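Local coordinates for peptide chain release factor RF2 (Thermus thermophilus, PDB 2IHR), which directs the termination of translation at the stop codons UGA and UAA, binding the ribosome and promoting release of the finished peptide from P-site tRNA, at residues 129-134 / 189-194; 328-333 / 341-346; 311-316 / 322-327. All coordinates share one frame; numbering follows the deposited sequence.

Contact 1: 129-134 / 189-194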
# COMPACT_ATOMS: atom_id res chain seq x y z
N ALA A 129 20.90 0.28 12.61
CA ALA A 129 19.88 -0.17 11.67
C ALA A 129 18.68 -0.95 12.28
O ALA A 129 17.58 -0.97 11.73
CB ALA A 129 20.53 -0.99 10.53
N CYS A 130 18.89 -1.59 13.41
CA CYS A 130 17.81 -2.36 14.02
C CYS A 130 16.85 -1.40 14.70
O CYS A 130 15.63 -1.59 14.68
CB CYS A 130 18.36 -3.38 15.05
SG CYS A 130 19.55 -4.61 14.42
N ASP A 131 17.42 -0.36 15.31
CA ASP A 131 16.63 0.65 15.98
C ASP A 131 15.78 1.36 14.91
O ASP A 131 14.57 1.55 15.08
CB ASP A 131 17.59 1.62 16.70
CG ASP A 131 16.87 2.61 17.62
OD1 ASP A 131 15.87 2.23 18.27
OD2 ASP A 131 17.34 3.78 17.69
N TRP A 132 16.43 1.71 13.79
CA TRP A 132 15.76 2.37 12.67
C TRP A 132 14.59 1.53 12.13
O TRP A 132 13.53 2.06 11.78
CB TRP A 132 16.80 2.62 11.57
CG TRP A 132 16.32 3.32 10.30
CD1 TRP A 132 16.77 3.08 9.03
CD2 TRP A 132 15.34 4.38 10.18
NE1 TRP A 132 16.13 3.90 8.13
CE2 TRP A 132 15.25 4.71 8.81
CE3 TRP A 132 14.54 5.09 11.09
CZ2 TRP A 132 14.39 5.69 8.33
CZ3 TRP A 132 13.67 6.08 10.61
CH2 TRP A 132 13.61 6.36 9.25
N ALA A 133 14.79 0.23 12.02
CA ALA A 133 13.75 -0.65 11.53
C ALA A 133 12.52 -0.61 12.52
O ALA A 133 11.33 -0.57 12.11
CB ALA A 133 14.34 -2.06 11.41
N GLU A 134 12.80 -0.61 13.81
CA GLU A 134 11.73 -0.55 14.79
C GLU A 134 11.01 0.81 14.65
O GLU A 134 9.80 0.92 14.87
CB GLU A 134 12.33 -0.72 16.17
CG GLU A 134 11.30 -0.85 17.27
CD GLU A 134 11.96 -1.09 18.60
OE1 GLU A 134 13.00 -1.77 18.58
OE2 GLU A 134 11.46 -0.61 19.63
N LEU A 189 18.38 6.70 7.15
CA LEU A 189 18.41 7.46 8.40
C LEU A 189 19.76 8.08 8.68
O LEU A 189 20.78 7.42 8.66
CB LEU A 189 18.04 6.53 9.56
CG LEU A 189 17.51 7.10 10.91
CD1 LEU A 189 18.54 6.87 11.98
CD2 LEU A 189 17.13 8.54 10.81
N VAL A 190 19.76 9.36 8.96
CA VAL A 190 20.98 10.08 9.29
C VAL A 190 20.80 10.83 10.60
O VAL A 190 19.84 11.61 10.78
CB VAL A 190 21.31 11.09 8.20
CG1 VAL A 190 22.69 11.61 8.41
CG2 VAL A 190 21.13 10.44 6.83
N ARG A 191 21.73 10.56 11.52
CA ARG A 191 21.76 11.20 12.84
C ARG A 191 22.88 10.57 13.61
O ARG A 191 23.47 9.57 13.17
CB ARG A 191 20.48 10.93 13.65
CG ARG A 191 20.36 9.49 14.06
CD ARG A 191 19.22 9.20 15.02
NE ARG A 191 19.29 7.79 15.38
CZ ARG A 191 18.36 7.15 16.08
NH1 ARG A 191 17.28 7.81 16.50
NH2 ARG A 191 18.54 5.87 16.39
N PRO A 192 23.22 11.16 14.75
CA PRO A 192 24.28 10.55 15.56
C PRO A 192 23.64 9.37 16.37
O PRO A 192 22.54 9.49 16.93
CB PRO A 192 24.78 11.72 16.42
CG PRO A 192 23.60 12.73 16.43
CD PRO A 192 23.10 12.61 15.01
N SER A 193 24.33 8.23 16.40
CA SER A 193 23.80 7.04 17.07
C SER A 193 23.77 7.06 18.59
O SER A 193 24.75 7.43 19.23
CB SER A 193 24.61 5.80 16.62
OG SER A 193 24.24 4.62 17.34
N PRO A 194 22.63 6.66 19.20
CA PRO A 194 22.65 6.66 20.67
C PRO A 194 23.69 5.65 21.13
O PRO A 194 24.28 5.80 22.19
CB PRO A 194 21.22 6.24 21.05
CG PRO A 194 20.68 5.54 19.80
CD PRO A 194 21.29 6.36 18.67

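Contact 2: 328-333 / 341-346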
# COMPACT_ATOMS: atom_id res chain seq x y z
N LEU A 328 9.18 15.74 -2.53
CA LEU A 328 8.50 16.34 -1.38
C LEU A 328 9.41 16.47 -0.19
O LEU A 328 9.98 15.49 0.27
CB LEU A 328 7.34 15.46 -0.96
CG LEU A 328 6.02 15.99 -0.38
CD1 LEU A 328 5.26 14.83 0.18
CD2 LEU A 328 6.22 16.98 0.68
N MET A 329 9.58 17.68 0.31
CA MET A 329 10.43 17.83 1.47
C MET A 329 9.60 18.40 2.63
O MET A 329 8.90 19.40 2.47
CB MET A 329 11.62 18.74 1.14
CG MET A 329 11.91 19.75 2.20
SD MET A 329 13.62 19.88 2.52
CE MET A 329 13.84 21.62 2.68
N ARG A 330 9.70 17.74 3.79
CA ARG A 330 8.99 18.10 5.03
C ARG A 330 9.96 18.47 6.15
O ARG A 330 10.94 17.77 6.36
CB ARG A 330 8.12 16.92 5.50
CG ARG A 330 6.88 16.74 4.69
CD ARG A 330 5.90 15.85 5.33
NE ARG A 330 5.50 16.24 6.69
CZ ARG A 330 4.57 15.59 7.39
NH1 ARG A 330 3.93 14.53 6.89
NH2 ARG A 330 4.30 15.96 8.62
N HIS A 331 9.64 19.52 6.90
CA HIS A 331 10.51 19.98 7.98
C HIS A 331 10.20 19.48 9.38
O HIS A 331 10.89 19.84 10.34
CB HIS A 331 10.56 21.49 7.99
CG HIS A 331 11.65 22.05 7.12
ND1 HIS A 331 11.42 22.53 5.84
CD2 HIS A 331 12.99 22.11 7.32
CE1 HIS A 331 12.57 22.86 5.30
NE2 HIS A 331 13.54 22.62 6.17
N ASP A 332 9.20 18.62 9.47
CA ASP A 332 8.75 18.06 10.74
C ASP A 332 8.88 16.54 10.77
O ASP A 332 7.87 15.80 10.85
CB ASP A 332 7.29 18.47 10.94
CG ASP A 332 6.43 18.17 9.70
OD1 ASP A 332 6.92 18.34 8.53
OD2 ASP A 332 5.26 17.79 9.92
N PRO A 333 10.11 16.05 10.68
CA PRO A 333 10.29 14.60 10.70
C PRO A 333 9.65 13.95 11.91
O PRO A 333 9.29 12.76 11.88
CB PRO A 333 11.82 14.45 10.64
CG PRO A 333 12.31 15.78 11.21
CD PRO A 333 11.39 16.73 10.55
N LEU A 341 1.60 10.44 7.32
CA LEU A 341 2.18 10.13 6.01
C LEU A 341 1.43 10.51 4.73
O LEU A 341 2.00 10.48 3.61
CB LEU A 341 2.41 8.64 5.91
CG LEU A 341 3.26 7.98 6.96
CD1 LEU A 341 3.31 6.43 6.71
CD2 LEU A 341 4.59 8.66 6.96
N MET A 342 0.16 10.85 4.86
CA MET A 342 -0.62 11.10 3.68
C MET A 342 -0.05 11.91 2.55
O MET A 342 -0.20 11.54 1.39
CB MET A 342 -1.98 11.66 4.08
CG MET A 342 -2.87 10.63 4.76
SD MET A 342 -3.01 9.04 3.87
CE MET A 342 -3.28 9.55 2.18
N ASP A 343 0.60 13.01 2.85
CA ASP A 343 1.10 13.85 1.77
C ASP A 343 2.27 13.23 1.03
O ASP A 343 2.51 13.54 -0.14
CB ASP A 343 1.43 15.26 2.31
CG ASP A 343 2.66 15.31 3.23
OD1 ASP A 343 3.00 14.32 3.92
OD2 ASP A 343 3.29 16.40 3.28
N LEU A 344 2.98 12.34 1.72
CA LEU A 344 4.11 11.65 1.13
C LEU A 344 3.57 10.54 0.25
O LEU A 344 4.15 10.19 -0.79
CB LEU A 344 5.03 11.10 2.24
CG LEU A 344 6.05 12.11 2.81
CD1 LEU A 344 6.61 11.57 4.11
CD2 LEU A 344 7.18 12.38 1.75
N ILE A 345 2.45 9.98 0.67
CA ILE A 345 1.82 8.91 -0.09
C ILE A 345 1.20 9.42 -1.40
O ILE A 345 1.63 9.00 -2.49
CB ILE A 345 0.75 8.22 0.75
CG1 ILE A 345 1.43 7.41 1.87
CG2 ILE A 345 -0.13 7.32 -0.15
CD1 ILE A 345 0.38 6.79 2.85
N TRP A 346 0.21 10.32 -1.33
CA TRP A 346 -0.40 10.85 -2.55
C TRP A 346 0.67 11.19 -3.57
O TRP A 346 0.55 10.91 -4.74
CB TRP A 346 -1.19 12.12 -2.28
CG TRP A 346 -2.43 11.85 -1.54
CD1 TRP A 346 -2.85 12.44 -0.35
CD2 TRP A 346 -3.37 10.81 -1.83
NE1 TRP A 346 -3.97 11.80 0.12
CE2 TRP A 346 -4.32 10.80 -0.76
CE3 TRP A 346 -3.51 9.88 -2.87
CZ2 TRP A 346 -5.38 9.89 -0.71
CZ3 TRP A 346 -4.58 8.96 -2.82
CH2 TRP A 346 -5.50 8.98 -1.74

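Contact 3: 311-316 / 322-327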
# COMPACT_ATOMS: atom_id res chain seq x y z
N ILE A 311 14.68 5.57 -1.48
CA ILE A 311 13.61 6.36 -2.05
C ILE A 311 13.37 7.59 -1.12
O ILE A 311 12.98 8.67 -1.59
CB ILE A 311 12.35 5.56 -2.13
CG1 ILE A 311 11.95 5.11 -0.71
CG2 ILE A 311 12.56 4.41 -3.11
CD1 ILE A 311 10.57 4.56 -0.66
N ARG A 312 13.65 7.46 0.17
CA ARG A 312 13.38 8.60 1.03
C ARG A 312 14.41 8.77 2.11
O ARG A 312 14.98 7.78 2.54
CB ARG A 312 11.94 8.48 1.61
CG ARG A 312 11.57 9.72 2.41
CD ARG A 312 10.34 9.48 3.11
NE ARG A 312 9.30 9.17 2.16
CZ ARG A 312 8.40 8.24 2.39
NH1 ARG A 312 8.46 7.57 3.54
NH2 ARG A 312 7.48 7.98 1.47
N SER A 313 14.70 10.02 2.53
CA SER A 313 15.69 10.23 3.61
C SER A 313 15.15 11.01 4.80
O SER A 313 14.42 12.04 4.68
CB SER A 313 16.97 10.91 3.13
OG SER A 313 17.79 9.97 2.45
N TYR A 314 15.53 10.48 5.97
CA TYR A 314 15.11 11.06 7.24
C TYR A 314 16.33 11.56 7.95
O TYR A 314 16.91 10.84 8.75
CB TYR A 314 14.43 10.01 8.09
CG TYR A 314 13.25 9.34 7.44
CD1 TYR A 314 13.43 8.48 6.33
CD2 TYR A 314 11.94 9.50 7.95
CE1 TYR A 314 12.37 7.80 5.75
CE2 TYR A 314 10.86 8.81 7.39
CZ TYR A 314 11.09 7.96 6.31
OH TYR A 314 10.07 7.21 5.83
N VAL A 315 16.72 12.79 7.71
CA VAL A 315 17.93 13.22 8.36
C VAL A 315 17.59 14.20 9.46
O VAL A 315 17.33 15.37 9.23
CB VAL A 315 19.01 13.72 7.30
CG1 VAL A 315 18.34 14.17 6.08
CG2 VAL A 315 19.92 14.80 7.89
N LEU A 316 17.62 13.63 10.65
CA LEU A 316 17.24 14.23 11.90
C LEU A 316 18.02 15.34 12.56
O LEU A 316 17.42 16.19 13.20
CB LEU A 316 16.98 13.09 12.88
CG LEU A 316 16.19 11.89 12.28
CD1 LEU A 316 15.78 11.02 13.42
CD2 LEU A 316 14.91 12.26 11.47
N LYS A 322 13.06 13.80 3.34
CA LYS A 322 13.08 14.11 1.92
C LYS A 322 12.93 12.93 0.96
O LYS A 322 13.82 12.05 0.84
CB LYS A 322 14.40 14.82 1.66
CG LYS A 322 14.82 14.92 0.23
CD LYS A 322 14.02 15.91 -0.48
CE LYS A 322 14.65 16.10 -1.80
NZ LYS A 322 14.13 17.40 -2.35
N ASP A 323 11.81 12.94 0.24
CA ASP A 323 11.52 11.91 -0.72
C ASP A 323 12.22 12.22 -2.03
O ASP A 323 11.85 13.13 -2.76
CB ASP A 323 10.01 11.79 -0.94
CG ASP A 323 9.64 10.51 -1.66
OD1 ASP A 323 9.91 10.43 -2.88
OD2 ASP A 323 9.10 9.58 -1.01
N HIS A 324 13.24 11.43 -2.33
CA HIS A 324 14.03 11.60 -3.55
C HIS A 324 13.34 11.28 -4.90
O HIS A 324 13.84 11.62 -5.94
CB HIS A 324 15.27 10.74 -3.40
CG HIS A 324 15.99 10.96 -2.11
ND1 HIS A 324 16.76 12.08 -1.86
CD2 HIS A 324 16.14 10.16 -1.03
CE1 HIS A 324 17.36 11.94 -0.70
NE2 HIS A 324 17.01 10.79 -0.17
N ARG A 325 12.20 10.62 -4.87
CA ARG A 325 11.52 10.32 -6.09
C ARG A 325 10.57 11.46 -6.40
O ARG A 325 10.63 12.11 -7.44
CB ARG A 325 10.70 9.04 -5.93
CG ARG A 325 11.44 7.78 -5.54
CD ARG A 325 10.41 6.70 -5.12
NE ARG A 325 9.68 7.17 -3.95
CZ ARG A 325 8.61 6.60 -3.44
NH1 ARG A 325 8.10 5.49 -3.98
NH2 ARG A 325 8.04 7.16 -2.37
N THR A 326 9.67 11.69 -5.45
CA THR A 326 8.65 12.70 -5.52
C THR A 326 9.23 14.10 -5.35
O THR A 326 8.77 15.09 -5.93
CB THR A 326 7.66 12.35 -4.42
OG1 THR A 326 6.34 12.28 -4.96
CG2 THR A 326 7.75 13.30 -3.26
N GLY A 327 10.27 14.21 -4.54
CA GLY A 327 10.84 15.52 -4.35
C GLY A 327 10.29 16.26 -3.13
O GLY A 327 10.90 17.26 -2.72

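Contact 1: 129-134 / 189-194
Helix 127-145 packs on the large mixed sheet of the release factor near the last residues of strand 185-190, where W132 meets L189 and D131 meets R191. The apolar half is a CH-pi contact: L189 CB stands over the five-membered ring of W132, 3.4 Å from its centroid and only 9° off the ring normal. L189 CG lies 3.6 Å from W132 CE3, so the leucine bridges the fused part of the indole, CB over the five-membered ring and CG by the CD2-CE3 side of the other. The indole is sent out to the strand by a first torsion that sets CG anti to the backbone N (chi1 -179°). Its NE1 is bonded to the carbonyl O of H187, which helps to set the rotation of the ring, and Y314 meets it edge-to-face.

One helix residue earlier, the contact turns polar. At R191 the chain turns a corner, and its side chain, extended from CG to NE, reaches back to the helix at about a right angle to D131. E128 is a second carboxylate partner of R191 NH2 and probably reinforces its positive charge. The bridge itself runs from R191 NH2 to the anti side of D131 OD2 at 2.7 Å, with the oxygen lying in the guanidinium plane.

Contact 2: 328-333 / 341-346
A bend at chi3 (55°) turns the guanidinium of R330 out of line with its aliphatic chain, while D343, with CG between its own backbone N and carbonyl carbon, comes to meet it from the opposite direction. The resulting salt bridge joins R330 NH1 to D343 OD1 at 3.1 Å. Its hydrogen bond is weak, bent to 133° at the hydrogen. The two flat groups are turned steeply against each other, their planes 70° apart. The carboxylate also lies beside the aliphatic chain, with R330 CD 3.4 Å from D343 OD2. R330 NE makes a straighter bond to D332 OD1 (3.1 Å), on its syn side and near the guanidinium plane. R330, D332 and D343 thus form a salt-bridge network, with D340 as a further acid at R330 NH2, and the three carboxylates probably keep the buried arginine charged.

Here the short edge strand 329-330 of the mixed sheet meets the first turn of helix 342-353. L328, just before that strand, lays CD1 against L344 CD2 at 3.5 Å. The same methyl carbon touches the backbone at D343 O, the leucine side chain crossing that of D343 at about a right angle. V336 of helix 333-336 also packs on L344.

Contact 3: 311-316 / 322-327
The guanidinium of R325 has the side chain of I311 over one face, CD1 lying 3.9 Å above its plane, and D323 at its edge; the imidazole of H324 carries K322 O above one face and S313 OG at its edge. These groups flank the open end of the beta hairpin of strands 312-315 and 320-323. S313 and K322 form its antiparallel hydrogen-bonded pair, linked from S313 N to K322 O at 2.8 Å and from K322 N to S313 O at 2.6 Å. R312 and D323 are the neighbouring non-hydrogen-bonded pair. Beyond them H324 N still bonds I311 O as the chain leaves the strand.

On the face of R312 and D323, one carboxylate serves two arginines. D323 OD2 offers its syn lone pair to R325 NH2 at 3.0 Å, nearly straight at 174°, and its anti side to R312 NE at 3.2 Å. The shared acid probably offsets the repulsion between the two guanidinium groups, R312 NH2 and R325 NH2 being 4.0 Å apart. R312 also bonds Y314 OH through NH1 and E183 through NH2. D323 OD1 accepts R325 N in an Asx turn and T326 N from the opposite face of its plane, completing an Asx motif. R325 also bonds P182 O and makes a cation-pi contact with W351.

On the other face, S313 OG, a partner of R188 NE as well, is hydrogen-bonded to H324 NE2 at 2.9 Å.

How the contacts relate
All three contacts belong to the same mixed sheet and all are partly buried. Contact 3 lies within the sheet, pairing neighbouring strands by backbone bonds, whereas contacts 1 and 2 seat helices against it through side chains. Probable hydrogen bonds join the neighbouring strands: V190 O of contact 1 is 3.0 Å from L316 N of contact 3, and L328 O of contact 2 is 3.1 Å from D323 N of contact 3. Contacts 1 and 2 stay about 8 Å apart at their nearest atoms. Each contact includes an arginine–aspartate bridge: R191 is partly exposed, while R330 and R312 are buried among several partners. The aromatic packing of contact 1 gives way to leucines in contact 2.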